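Local atomic coordinates of metallo-beta-lactamase (Serratia marcescens, PDB entry 6K4X), a protein that hydrolyses the beta-lactam ring of antibiotics as a subclass B3 zinc-dependent beta-lactamase, and here holds a sulfanylbenzoic acid inhibitor at its two zinc ions. Residues Asp4-Gln9 with Thr44-Gln49. Residues are numbered along the deposited sequence; the frame is centred on the assembly and turned at random. Where two conformers were deposited one is given.
Sequences DWSSPQ and TEKGAQ
Ser6 and Thr44 meet hydroxyl to hydroxyl at the start of helix 47-57, where the N-terminal arm of this metallo-beta-lactamase fold passes over a helix cap. The case illustrates how a capping side chain can serve two partners at once. Thr44 OG1 lies between its own backbone N and carbonyl carbon (chi1 61°), a setting from which it accepts the N-H of Gly47 at 2.8 Å from Gly47 N; the bond is bent, with an angle of 142° at the hydrogen. The same oxygen lies 2.7 Å from Ser6 OG, and either hydroxyl could give the proton. Two hydrogen bonds thus grip one oxygen of a buried threonine, one from the helix and one from the arm.

Ser6 is the third residue of a type I turn from Asp4 to Ser7, and its approach to the helix start is close: Ser6 CA and Gly47 CA are 4.3 Å apart. Lys46 also lies along the serine side chain. Lys46 CB sits beside the hydroxyl, and the bend at chi3 brings CE back to it, with Lys46 CE 3.6 Å from Ser6 OG. Lys46 NZ stands equally far from that oxygen, too distant for a hydrogen bond.

The methyl branch of Thr44 turns to Trp5 instead. The two side chains cross at about a right angle, and the end of the Trp5 side chain leads away from residues 44-49, its nearest atoms about 4 Å from the side chains of the zinc ligands Asp76 and His215; it also touches Ile26. Thr23 OG1 hydrogen-bonds to Trp5 O. Between threonine and tryptophan the nearest approach is Thr44 CG2 to Trp5 CB, 3.6 Å, with the ring atom Trp5 CE3 farther from that methyl, at 4.2 Å.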
ATOM      1  N   ASP A   4      -5.551   0.407  16.071  1.00 20.91           N
ATOM      2  CA  ASP A   4      -5.832   1.707  15.467  0.50 16.43           C
ATOM      3  C   ASP A   4      -4.744   2.035  14.435  1.00 12.09           C
ATOM      4  O   ASP A   4      -3.661   1.422  14.393  1.00 10.24           O
ATOM      5  CB  ASP A   4      -6.003   2.799  16.525  0.50 20.28           C
ATOM      6  CG  ASP A   4      -7.173   2.542  17.463  0.50 19.53           C
ATOM      7  OD1 ASP A   4      -8.250   2.164  16.961  0.50 21.47           O
ATOM      8  OD2 ASP A   4      -7.003   2.730  18.686  0.50 25.37           O
ATOM      9  N   TRP A   5      -5.045   2.988  13.557  1.00 10.68           N
ATOM     10  CA  TRP A   5      -4.202   3.288  12.409  1.00 11.04           C
ATOM     11  C   TRP A   5      -2.830   3.793  12.831  1.00  9.04           C
ATOM     12  O   TRP A   5      -1.910   3.735  12.059  1.00  9.23           O
ATOM     13  CB  TRP A   5      -4.804   4.380  11.534  1.00 12.45           C
ATOM     14  CG  TRP A   5      -6.040   4.026  10.794  1.00 14.45           C
ATOM     15  CD1 TRP A   5      -6.584   2.798  10.625  1.00 13.67           C
ATOM     16  CD2 TRP A   5      -6.916   4.972  10.160  1.00 16.66           C
ATOM     17  NE1 TRP A   5      -7.729   2.905   9.868  1.00 16.94           N
ATOM     18  CE2 TRP A   5      -7.959   4.226   9.592  1.00 17.12           C
ATOM     19  CE3 TRP A   5      -6.913   6.363  10.035  1.00 17.18           C
ATOM     20  CZ2 TRP A   5      -8.990   4.837   8.880  1.00 18.29           C
ATOM     21  CZ3 TRP A   5      -7.933   6.965   9.327  1.00 19.38           C
ATOM     22  CH2 TRP A   5      -8.958   6.207   8.770  1.00 21.03           C
ATOM     23  N   SER A   6      -2.735   4.381  14.035  1.00  8.20           N
ATOM     24  CA  SER A   6      -1.496   4.968  14.528  1.00  8.12           C
ATOM     25  C   SER A   6      -0.833   4.104  15.602  1.00  8.45           C
ATOM     26  O   SER A   6       0.164   4.540  16.161  1.00  9.71           O
ATOM     27  CB  SER A   6      -1.753   6.344  15.101  1.00  8.33           C
ATOM     28  OG  SER A   6      -2.265   7.213  14.100  1.00  8.88           O
ATOM     29  N   SER A   7      -1.369   2.932  15.886  1.00  8.46           N
ATOM     30  CA  SER A   7      -0.962   2.186  17.076  1.00  8.84           C
ATOM     31  C   SER A   7       0.410   1.551  16.885  1.00  8.00           C
ATOM     32  O   SER A   7       0.754   1.017  15.814  1.00  8.43           O
ATOM     33  CB  SER A   7      -1.961   1.137  17.422  1.00  9.89           C
ATOM     34  OG  SER A   7      -2.135   0.207  16.367  1.00 11.92           O
ATOM     35  N   PRO A   8       1.209   1.488  17.968  1.00  8.96           N
ATOM     36  CA  PRO A   8       2.421   0.671  17.951  1.00  7.69           C
ATOM     37  C   PRO A   8       2.130  -0.765  17.525  1.00  8.33           C
ATOM     38  O   PRO A   8       1.040  -1.323  17.772  1.00  9.26           O
ATOM     39  CB  PRO A   8       2.897   0.742  19.405  1.00  9.57           C
ATOM     40  CG  PRO A   8       2.457   2.121  19.834  1.00 11.57           C
ATOM     41  CD  PRO A   8       1.082   2.280  19.210  1.00  9.84           C
ATOM     42  N   GLN A   9       3.143  -1.383  16.926  1.00  7.55           N
ATOM     43  CA  GLN A   9       3.076  -2.760  16.447  1.00  7.61           C
ATOM     44  C   GLN A   9       4.512  -3.269  16.318  1.00  7.07           C
ATOM     45  O   GLN A   9       5.313  -2.681  15.597  1.00  6.83           O
ATOM     46  CB  GLN A   9       2.342  -2.839  15.103  1.00  8.07           C
ATOM     47  CG  GLN A   9       2.480  -4.186  14.408  1.00 10.11           C
ATOM     48  CD  GLN A   9       1.831  -5.310  15.165  1.00 10.84           C
ATOM     49  OE1 GLN A   9       0.656  -5.225  15.539  1.00 12.26           O
ATOM     50  NE2 GLN A   9       2.580  -6.386  15.369  1.00 11.57           N
ATOM     51  N   THR A  44      -0.142   6.851   9.204  1.00  6.85           N
ATOM     52  CA  THR A  44      -0.674   8.154   9.531  1.00  8.53           C
ATOM     53  C   THR A  44       0.458   9.082   9.965  1.00  8.01           C
ATOM     54  O   THR A  44       1.603   8.679  10.153  1.00  7.50           O
ATOM     55  CB  THR A  44      -1.667   8.084  10.692  1.00  8.48           C
ATOM     56  OG1 THR A  44      -0.936   7.574  11.815  1.00  8.17           O
ATOM     57  CG2 THR A  44      -2.865   7.206  10.412  1.00  9.44           C
ATOM     58  N   GLU A  45       0.131  10.372  10.133  1.00  8.86           N
ATOM     59  CA  GLU A  45       1.078  11.328  10.619  1.00  9.63           C
ATOM     60  C   GLU A  45       1.653  10.869  11.974  1.00  8.95           C
ATOM     61  O   GLU A  45       2.847  10.819  12.135  1.00  9.94           O
ATOM     62  CB  GLU A  45       0.368  12.678  10.686  1.00 12.41           C
ATOM     63  CG  GLU A  45       1.129  13.791  11.351  1.00 15.64           C
ATOM     64  CD  GLU A  45       0.366  15.115  11.319  1.00 17.65           C
ATOM     65  OE1 GLU A  45      -0.832  15.117  10.902  1.00 21.26           O
ATOM     66  OE2 GLU A  45       0.968  16.119  11.684  1.00 23.64           O
ATOM     67  N   LYS A  46       0.781  10.500  12.916  1.00  9.37           N
ATOM     68  CA  LYS A  46       1.245  10.009  14.218  1.00 10.49           C
ATOM     69  C   LYS A  46       2.004   8.692  14.024  1.00  9.58           C
ATOM     70  O   LYS A  46       2.989   8.411  14.720  1.00 11.07           O
ATOM     71  CB  LYS A  46       0.049   9.816  15.148  1.00 11.82           C
ATOM     72  CG  LYS A  46      -0.563  11.095  15.706  1.00 17.31           C
ATOM     73  CD  LYS A  46      -1.521  10.841  16.846  1.00 23.60           C
ATOM     74  CE  LYS A  46      -2.642   9.892  16.493  1.00 26.17           C
ATOM     75  NZ  LYS A  46      -3.391  10.367  15.309  1.00 28.86           N
ATOM     76  N   GLY A  47       1.555   7.884  13.067  1.00  7.54           N
ATOM     77  CA  GLY A  47       2.151   6.584  12.793  1.00  7.35           C
ATOM     78  C   GLY A  47       3.577   6.674  12.285  1.00  7.48           C
ATOM     79  O   GLY A  47       4.318   5.697  12.412  1.00  8.01           O
ATOM     80  N   ALA A  48       3.990   7.796  11.700  1.00  7.41           N
ATOM     81  CA  ALA A  48       5.363   7.884  11.215  1.00  7.17           C
ATOM     82  C   ALA A  48       6.355   7.579  12.334  1.00  7.36           C
ATOM     83  O   ALA A  48       7.411   7.013  12.083  1.00  7.59           O
ATOM     84  CB  ALA A  48       5.652   9.233  10.604  1.00  7.69           C
ATOM     85  N   GLN A  49       6.057   8.011  13.559  1.00  7.61           N
ATOM     86  CA  GLN A  49       6.991   7.766  14.675  1.00  8.08           C
ATOM     87  C   GLN A  49       7.074   6.271  14.985  1.00  7.53           C
ATOM     88  O   GLN A  49       8.124   5.796  15.447  1.00  8.13           O
ATOM     89  CB  GLN A  49       6.569   8.555  15.921  1.00  9.93           C
ATOM     90  CG  GLN A  49       6.461  10.052  15.668  1.00 14.94           C
ATOM     91  CD  GLN A  49       7.675  10.635  14.982  1.00 19.21           C
ATOM     92  OE1 GLN A  49       7.571  11.378  13.998  1.00 22.01           O
ATOM     93  NE2 GLN A  49       8.847  10.300  15.491  1.00 17.53           N
TER